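Local coordinates for protein endoglucanase (Clostridium thermocellum, PDB 2E4T) that hydrolyses internal beta-1,4-glucosidic bonds of cellulose and xyloglucan, this chain being the glycoside hydrolase family 44 part of a larger multidomain enzyme, at residues 48-52 / 110-116; 90-95 / 164-169; 105-111 / 178-184. All blocks are in the same frame, centred on the assembly; numbering follows the deposited sequence. Where two conformers were deposited one is given.

Interaction 1. Residues 48-52 / 110-116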
# COMPACT_ATOMS: atom_id res chain seq x y z
N THR A 48 14.27 -5.48 -4.02
CA THR A 48 14.71 -4.15 -4.35
C THR A 48 15.85 -3.61 -3.47
O THR A 48 16.51 -2.66 -3.87
CB THR A 48 13.53 -3.15 -4.40
OG1 THR A 48 12.98 -2.97 -3.11
CG2 THR A 48 12.49 -3.62 -5.41
N THR A 49 16.13 -4.27 -2.33
CA THR A 49 17.17 -3.75 -1.44
C THR A 49 18.55 -3.73 -2.09
O THR A 49 19.31 -2.78 -1.96
CB THR A 49 17.17 -4.58 -0.14
OG1 THR A 49 15.94 -4.36 0.54
CG2 THR A 49 18.38 -4.23 0.74
N GLY A 50 18.86 -4.84 -2.80
CA GLY A 50 20.19 -5.00 -3.40
C GLY A 50 20.22 -4.75 -4.90
O GLY A 50 21.18 -5.10 -5.58
N TYR A 51 19.14 -4.15 -5.45
CA TYR A 51 19.08 -3.83 -6.87
C TYR A 51 20.09 -2.73 -7.22
O TYR A 51 20.13 -1.68 -6.58
CB TYR A 51 17.66 -3.33 -7.21
CG TYR A 51 17.55 -2.75 -8.61
CD1 TYR A 51 17.62 -3.58 -9.74
CD2 TYR A 51 17.43 -1.38 -8.80
CE1 TYR A 51 17.54 -3.05 -11.01
CE2 TYR A 51 17.37 -0.83 -10.08
CZ TYR A 51 17.45 -1.66 -11.18
OH TYR A 51 17.42 -1.09 -12.44
N ASN A 52 20.90 -3.00 -8.27
CA ASN A 52 21.91 -2.07 -8.74
C ASN A 52 21.42 -1.45 -10.04
O ASN A 52 21.38 -2.11 -11.07
CB ASN A 52 23.21 -2.84 -8.97
CG ASN A 52 24.35 -1.96 -9.41
OD1 ASN A 52 24.15 -0.85 -9.91
ND2 ASN A 52 25.57 -2.47 -9.23
N GLN A 110 17.89 2.32 -2.65
CA GLN A 110 18.66 1.35 -1.90
C GLN A 110 19.42 2.03 -0.75
O GLN A 110 20.25 2.92 -0.97
CB GLN A 110 19.65 0.68 -2.88
CG GLN A 110 18.94 -0.20 -3.90
CD GLN A 110 18.02 0.53 -4.86
OE1 GLN A 110 18.42 1.53 -5.50
NE2 GLN A 110 16.77 0.04 -4.98
N ALA A 111 19.13 1.58 0.48
CA ALA A 111 19.68 2.18 1.66
C ALA A 111 20.39 1.21 2.60
O ALA A 111 21.08 1.63 3.52
CB ALA A 111 18.64 2.99 2.46
N ALA A 112 20.21 -0.11 2.42
CA ALA A 112 20.81 -1.08 3.34
C ALA A 112 22.35 -0.99 3.30
O ALA A 112 22.99 -1.34 4.30
CB ALA A 112 20.34 -2.48 3.03
N GLY A 113 22.91 -0.57 2.19
CA GLY A 113 24.30 -0.12 2.14
C GLY A 113 25.08 -0.56 0.93
O GLY A 113 26.08 0.08 0.59
N TYR A 114 24.63 -1.65 0.28
CA TYR A 114 25.35 -2.23 -0.85
C TYR A 114 24.31 -2.80 -1.83
O TYR A 114 23.17 -3.15 -1.43
CB TYR A 114 26.25 -3.39 -0.38
CG TYR A 114 27.36 -2.92 0.52
CD1 TYR A 114 28.62 -2.59 -0.00
CD2 TYR A 114 27.18 -2.78 1.90
CE1 TYR A 114 29.63 -2.12 0.82
CE2 TYR A 114 28.18 -2.28 2.73
CZ TYR A 114 29.41 -1.96 2.16
OH TYR A 114 30.41 -1.48 3.00
N VAL A 115 24.75 -2.96 -3.07
CA VAL A 115 23.90 -3.54 -4.12
C VAL A 115 24.76 -4.55 -4.92
O VAL A 115 26.02 -4.47 -4.94
CB VAL A 115 23.31 -2.46 -5.08
CG1 VAL A 115 22.33 -1.59 -4.28
CG2 VAL A 115 24.39 -1.63 -5.73
N SER A 116 24.08 -5.48 -5.59
CA SER A 116 24.80 -6.53 -6.30
C SER A 116 25.78 -5.97 -7.34
O SER A 116 25.40 -5.15 -8.21
CB SER A 116 23.79 -7.38 -7.09
OG SER A 116 22.99 -8.14 -6.19
O HOH W 1 21.12 -1.53 -0.26
O HOH W 2 20.51 0.91 -7.38
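Two carbonyls hold the amide nitrogen of Gln110: NE2 donates to Thr48 O across the contact, 2.9 Å away and close to its own amide plane, and also to Thr108 O just behind it in the chain. A bend at chi2 (65°) folds the side chain back against the loop, with Gln110 CG between Tyr51 O and Thr49 O, 3.2 Å from the latter. Water links Gln110 OE1 to Tyr51 O, so both ends of this buried amide are engaged and its rotation is fixed. NE2 also comes to the edge of the Tyr51 ring, with the amide turned 75° from it, while Tyr51 OH bonds to Asn56. Residues 48-51 form a type I turn, and beyond the turn's first residues the loop pairs with strand 114-116. Gly50 O accepts Ser116 N at 2.9 Å, nearly straight. Asn52 ND2 returns the grip on Ser116 O, also 2.9 Å, as Asn52 OD1 takes the backbone N of Glu54. Val115 crosses the Asn52 side chain at about a right angle, its CG2 3.7 Å from Asn52 CB. A second water joins Thr49 O to Gly113 N and Tyr114 O. Thr49 CG2 presses tightly on Ala112 CB, 3.5 Å apart. The loop after strand 40-43 is thus bound to the one following strand 104-109, at the carboxy-terminal ends of neighbouring TIM-barrel strands, beside the calcium site of Glu54.

Interaction 2. Residues 90-95 / 164-169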
# COMPACT_ATOMS: atom_id res chain seq x y z
N VAL A 90 13.66 -0.56 -13.91
CA VAL A 90 12.78 0.51 -13.40
C VAL A 90 12.08 1.24 -14.54
O VAL A 90 10.89 1.59 -14.42
CB VAL A 90 13.56 1.42 -12.46
CG1 VAL A 90 12.77 2.67 -12.13
CG2 VAL A 90 13.90 0.64 -11.18
N THR A 91 12.79 1.48 -15.66
CA THR A 91 12.13 2.16 -16.76
C THR A 91 11.11 1.23 -17.45
O THR A 91 10.05 1.72 -17.90
CB THR A 91 13.13 2.75 -17.75
OG1 THR A 91 13.90 1.70 -18.38
CG2 THR A 91 14.08 3.73 -17.06
N THR A 92 11.36 -0.08 -17.50
CA THR A 92 10.31 -0.97 -17.99
C THR A 92 9.11 -0.93 -17.05
O THR A 92 7.95 -0.86 -17.48
CB THR A 92 10.83 -2.43 -18.16
OG1 THR A 92 11.89 -2.41 -19.11
CG2 THR A 92 9.75 -3.36 -18.62
N PHE A 93 9.38 -0.94 -15.74
CA PHE A 93 8.31 -0.93 -14.76
C PHE A 93 7.46 0.34 -14.90
O PHE A 93 6.20 0.27 -14.93
CB PHE A 93 8.96 -0.98 -13.35
CG PHE A 93 7.96 -1.14 -12.24
CD1 PHE A 93 7.66 -2.39 -11.74
CD2 PHE A 93 7.36 -0.01 -11.64
CE1 PHE A 93 6.71 -2.53 -10.69
CE2 PHE A 93 6.45 -0.13 -10.61
CZ PHE A 93 6.12 -1.40 -10.15
N HIS A 94 8.10 1.50 -14.99
CA HIS A 94 7.37 2.74 -15.14
C HIS A 94 6.71 2.87 -16.51
O HIS A 94 5.58 3.36 -16.62
CB HIS A 94 8.26 3.93 -14.80
CG HIS A 94 7.53 5.24 -14.75
ND1 HIS A 94 6.36 5.43 -13.99
CD2 HIS A 94 7.83 6.42 -15.35
CE1 HIS A 94 6.01 6.70 -14.15
NE2 HIS A 94 6.88 7.32 -14.96
N ASP A 95 7.41 2.44 -17.56
CA ASP A 95 6.79 2.49 -18.90
C ASP A 95 5.50 1.65 -18.89
O ASP A 95 4.48 2.07 -19.49
CB ASP A 95 7.72 1.94 -19.97
CG ASP A 95 8.90 2.82 -20.30
OD1 ASP A 95 8.92 4.00 -19.90
OD2 ASP A 95 9.78 2.31 -21.06
N TYR A 164 18.91 10.10 -13.56
CA TYR A 164 18.65 9.38 -14.80
C TYR A 164 17.14 9.31 -15.07
O TYR A 164 16.67 9.52 -16.22
CB TYR A 164 19.28 7.99 -14.71
CG TYR A 164 19.13 7.17 -15.95
CD1 TYR A 164 20.19 7.13 -16.86
CD2 TYR A 164 17.99 6.40 -16.22
CE1 TYR A 164 20.10 6.39 -18.04
CE2 TYR A 164 17.93 5.66 -17.41
CZ TYR A 164 18.98 5.67 -18.33
OH TYR A 164 18.84 4.92 -19.48
N LEU A 165 16.39 9.00 -14.03
CA LEU A 165 14.92 8.88 -14.14
C LEU A 165 14.28 10.25 -14.48
O LEU A 165 13.40 10.33 -15.35
CB LEU A 165 14.34 8.30 -12.87
CG LEU A 165 14.79 6.88 -12.58
CD1 LEU A 165 14.29 6.45 -11.18
CD2 LEU A 165 14.36 5.87 -13.61
N VAL A 166 14.70 11.30 -13.77
CA VAL A 166 14.15 12.63 -14.02
C VAL A 166 14.51 13.11 -15.42
O VAL A 166 13.68 13.73 -16.11
CB VAL A 166 14.66 13.63 -12.96
CG1 VAL A 166 14.31 15.07 -13.29
CG2 VAL A 166 14.09 13.23 -11.61
N ASN A 167 15.73 12.82 -15.89
CA ASN A 167 16.11 13.14 -17.25
C ASN A 167 15.17 12.48 -18.26
O ASN A 167 14.79 13.08 -19.27
CB ASN A 167 17.56 12.72 -17.47
CG ASN A 167 18.01 13.01 -18.89
OD1 ASN A 167 18.01 12.08 -19.73
ND2 ASN A 167 18.24 14.25 -19.21
N LYS A 168 14.82 11.21 -18.00
CA LYS A 168 13.99 10.47 -18.95
C LYS A 168 12.53 10.91 -18.91
O LYS A 168 11.89 11.00 -19.96
CB LYS A 168 14.12 8.98 -18.68
CG LYS A 168 13.34 8.14 -19.67
CD LYS A 168 13.66 6.65 -19.53
CE LYS A 168 12.76 5.76 -20.43
NZ LYS A 168 11.38 6.22 -20.42
N TYR A 169 11.98 11.08 -17.70
CA TYR A 169 10.54 11.18 -17.52
C TYR A 169 10.05 12.56 -17.13
O TYR A 169 8.82 12.75 -17.06
CB TYR A 169 10.07 10.17 -16.46
CG TYR A 169 10.23 8.74 -16.89
CD1 TYR A 169 9.53 8.25 -17.96
CD2 TYR A 169 11.11 7.90 -16.22
CE1 TYR A 169 9.65 6.91 -18.36
CE2 TYR A 169 11.23 6.58 -16.57
CZ TYR A 169 10.52 6.09 -17.66
OH TYR A 169 10.66 4.75 -17.96
O HOH W 3 10.96 4.06 -22.81
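His94 turns its edge onto the face of Tyr169, a T-shaped pair with planes at 89° and ring centroids 4.5 Å apart. His94 CD2 does the touching: it sits over the centre of the phenol ring, 3.6 Å from Tyr169 CE1. Lys168 CG covers the opposite face, so the ring is sandwiched between the imidazole and the aliphatic part of the neighbouring lysine. With CG anti to its backbone N (chi1 -172°), His94 is directed into the gap between the helices, where Thr105 OG1 bonds ND1 and Thr176 O bonds NE2. The two bonds probably hold the imidazole in this edge-on tilt.

The tyrosine is held at its far end too. Tyr169 OH donates to Asp95 OD1 at 2.7 Å, meeting that oxygen from above the carboxylate plane, which stands steeply to the ring. The same oxygen receives a weak bond and salt bridge from Lys168 NZ, 3.4 Å away, and a water joins NZ to Asp95 OD2. Lys168 is modelled in two conformers, so all its contacts hold for the one given.

Alongside, Thr91 fits as a knob among Tyr164, Leu165, Lys168 and Tyr169. Its CG2 lies 3.8 Å from Lys168 CD and reaches the edge of the Tyr164 ring. Nearer the barrel, Val90 CG1 meets Leu165 CD2 at 3.9 Å, the two side chains crossing at about a right angle. The segments' axes, 11.8 Å apart at closest approach and crossing at -40°, belong to two neighbouring outer helices of the TIM barrel.

Interaction 3. Residues 105-111 / 178-184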
# COMPACT_ATOMS: atom_id res chain seq x y z
N THR A 105 3.74 6.14 -9.66
CA THR A 105 4.75 5.12 -9.56
C THR A 105 5.64 5.45 -8.37
O THR A 105 6.11 6.59 -8.22
CB THR A 105 5.59 5.08 -10.84
OG1 THR A 105 4.72 4.71 -11.92
CG2 THR A 105 6.71 4.04 -10.73
N LEU A 106 5.84 4.44 -7.51
CA LEU A 106 6.68 4.51 -6.32
C LEU A 106 7.87 3.57 -6.52
O LEU A 106 7.68 2.36 -6.71
CB LEU A 106 5.85 4.06 -5.11
CG LEU A 106 6.61 3.88 -3.80
CD1 LEU A 106 7.28 5.18 -3.37
CD2 LEU A 106 5.66 3.41 -2.71
N ILE A 107 9.09 4.16 -6.58
CA ILE A 107 10.30 3.38 -6.83
C ILE A 107 11.13 3.28 -5.54
O ILE A 107 11.50 4.30 -4.96
CB ILE A 107 11.13 4.04 -7.96
CG1 ILE A 107 10.35 4.05 -9.27
CG2 ILE A 107 12.50 3.37 -8.10
CD1 ILE A 107 9.85 2.70 -9.77
N THR A 108 11.48 2.05 -5.18
CA THR A 108 12.37 1.86 -4.02
C THR A 108 13.80 2.17 -4.40
O THR A 108 14.34 1.67 -5.42
CB THR A 108 12.24 0.45 -3.51
OG1 THR A 108 10.88 0.26 -3.03
CG2 THR A 108 13.18 0.19 -2.33
N LEU A 109 14.43 2.98 -3.55
CA LEU A 109 15.86 3.26 -3.59
C LEU A 109 16.55 2.44 -2.49
O LEU A 109 15.94 1.95 -1.55
CB LEU A 109 16.13 4.77 -3.41
CG LEU A 109 15.45 5.65 -4.46
CD1 LEU A 109 15.73 7.13 -4.11
CD2 LEU A 109 15.94 5.32 -5.87
N GLN A 110 17.89 2.32 -2.65
CA GLN A 110 18.66 1.35 -1.90
C GLN A 110 19.42 2.03 -0.75
O GLN A 110 20.25 2.92 -0.97
CB GLN A 110 19.65 0.68 -2.88
CG GLN A 110 18.94 -0.20 -3.90
CD GLN A 110 18.02 0.53 -4.86
OE1 GLN A 110 18.42 1.53 -5.50
NE2 GLN A 110 16.77 0.04 -4.98
N ALA A 111 19.13 1.58 0.48
CA ALA A 111 19.68 2.18 1.66
C ALA A 111 20.39 1.21 2.60
O ALA A 111 21.08 1.63 3.52
CB ALA A 111 18.64 2.99 2.46
N ILE A 178 8.11 10.15 -12.17
CA ILE A 178 7.96 9.21 -11.05
C ILE A 178 7.71 10.06 -9.79
O ILE A 178 8.48 10.95 -9.43
CB ILE A 178 9.22 8.35 -10.92
CG1 ILE A 178 9.21 7.38 -12.12
CG2 ILE A 178 9.26 7.63 -9.58
CD1 ILE A 178 10.54 6.70 -12.38
N LYS A 179 6.58 9.79 -9.12
CA LYS A 179 6.13 10.67 -8.05
C LYS A 179 6.75 10.41 -6.70
O LYS A 179 6.87 11.34 -5.89
CB LYS A 179 4.59 10.68 -7.94
CG LYS A 179 3.90 11.44 -9.02
CD LYS A 179 2.34 11.37 -8.80
CE LYS A 179 1.51 12.25 -9.69
NZ LYS A 179 1.54 11.78 -11.09
N GLY A 180 7.14 9.15 -6.43
CA GLY A 180 7.61 8.82 -5.11
C GLY A 180 8.77 7.85 -5.12
O GLY A 180 8.92 7.04 -6.04
N TYR A 181 9.59 7.97 -4.05
CA TYR A 181 10.68 7.06 -3.81
C TYR A 181 10.60 6.57 -2.39
O TYR A 181 10.30 7.32 -1.45
CB TYR A 181 12.04 7.76 -4.02
CG TYR A 181 12.24 8.21 -5.45
CD1 TYR A 181 12.64 7.31 -6.43
CD2 TYR A 181 11.95 9.52 -5.82
CE1 TYR A 181 12.78 7.72 -7.77
CE2 TYR A 181 12.06 9.93 -7.14
CZ TYR A 181 12.46 9.02 -8.13
OH TYR A 181 12.59 9.37 -9.45
N SER A 182 10.92 5.26 -2.21
CA SER A 182 10.95 4.66 -0.88
C SER A 182 12.39 4.50 -0.39
O SER A 182 13.30 4.18 -1.17
CB SER A 182 10.31 3.26 -0.97
OG SER A 182 10.32 2.53 0.24
N ILE A 183 12.54 4.69 0.93
CA ILE A 183 13.83 4.45 1.60
C ILE A 183 13.94 2.90 1.83
O ILE A 183 13.66 2.38 2.90
CB ILE A 183 13.93 5.23 2.89
CG1 ILE A 183 13.71 6.73 2.65
CG2 ILE A 183 15.35 5.06 3.47
CD1 ILE A 183 13.40 7.54 3.82
N ASP A 184 14.30 2.20 0.76
CA ASP A 184 14.50 0.74 0.87
C ASP A 184 13.20 0.04 1.31
O ASP A 184 12.09 0.50 0.96
CB ASP A 184 15.75 0.45 1.75
CG ASP A 184 16.49 -0.81 1.40
OD1 ASP A 184 15.93 -1.91 1.68
OD2 ASP A 184 17.63 -0.72 0.88
O HOH W 4 4.36 8.62 -11.04
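Asp184 and Ala111 meet just beyond the strands: the carboxylate OD2, through its anti lone pair, accepts Ala111 N at 2.8 Å in a nearly straight bond. Asp184, with a positive phi (61°), follows the inverse gamma turn centred on Ile183, and the kink brings the carboxylate beside the parallel chain. Its other oxygen, OD1, is bonded by Thr49 and Trp190, so the group ties several loops together. Ala111 CB also packs on Asp184 CB, 3.9 Å away.

Tyr181 and Leu109 carry the outer face. Leu109 CD1 lies 3.7 Å from Tyr181 CB, and the two side chains run at a slant to each other. From the other side of the ring plane Ile107 CB comes within 3.9 Å of Tyr181 CD1, while Ile107 CG1 continues the apolar row to Ile178 CG2 at 3.8 Å. Helices 88-99, 158-169 and 204-221 cover this row.

Beneath the side chains the backbone bonds follow the parallel pattern. Ile107 N donates to Gly180 O at 2.9 Å, and Ile107 O accepts Ser182 N; Leu109 N then gives to Ser182 O, also 2.9 Å. Strand 104-109, flanked by 40-43 and 180-183, thus belongs to the eight-stranded parallel barrel of the TIM fold.

How the interactions relate
The three interactions show how one TIM-barrel sector is built in layers. Interaction 3 is the inner wall, and interaction 2 lies outside it, with centres 12 Å apart: Val90 CG1 touches Ile107 CD1 at 3.8 Å, and Leu165 CD1 reaches Tyr181 OH at 3.8 Å. Interaction 1 shares Gln110 and Ala111 with interaction 3 and continues the chain into the loops; Ala112 N donates to Asp184 OD2 at 3.1 Å. Interactions 1 and 2 meet at Tyr51 CE2 and Val90 CG2, 3.9 Å apart. In TIM-barrel glycosidases the active site occupies the carboxy-terminal strand ends, where Asp184 sits. The calcium is about 6 Å from the Asn52 side chain.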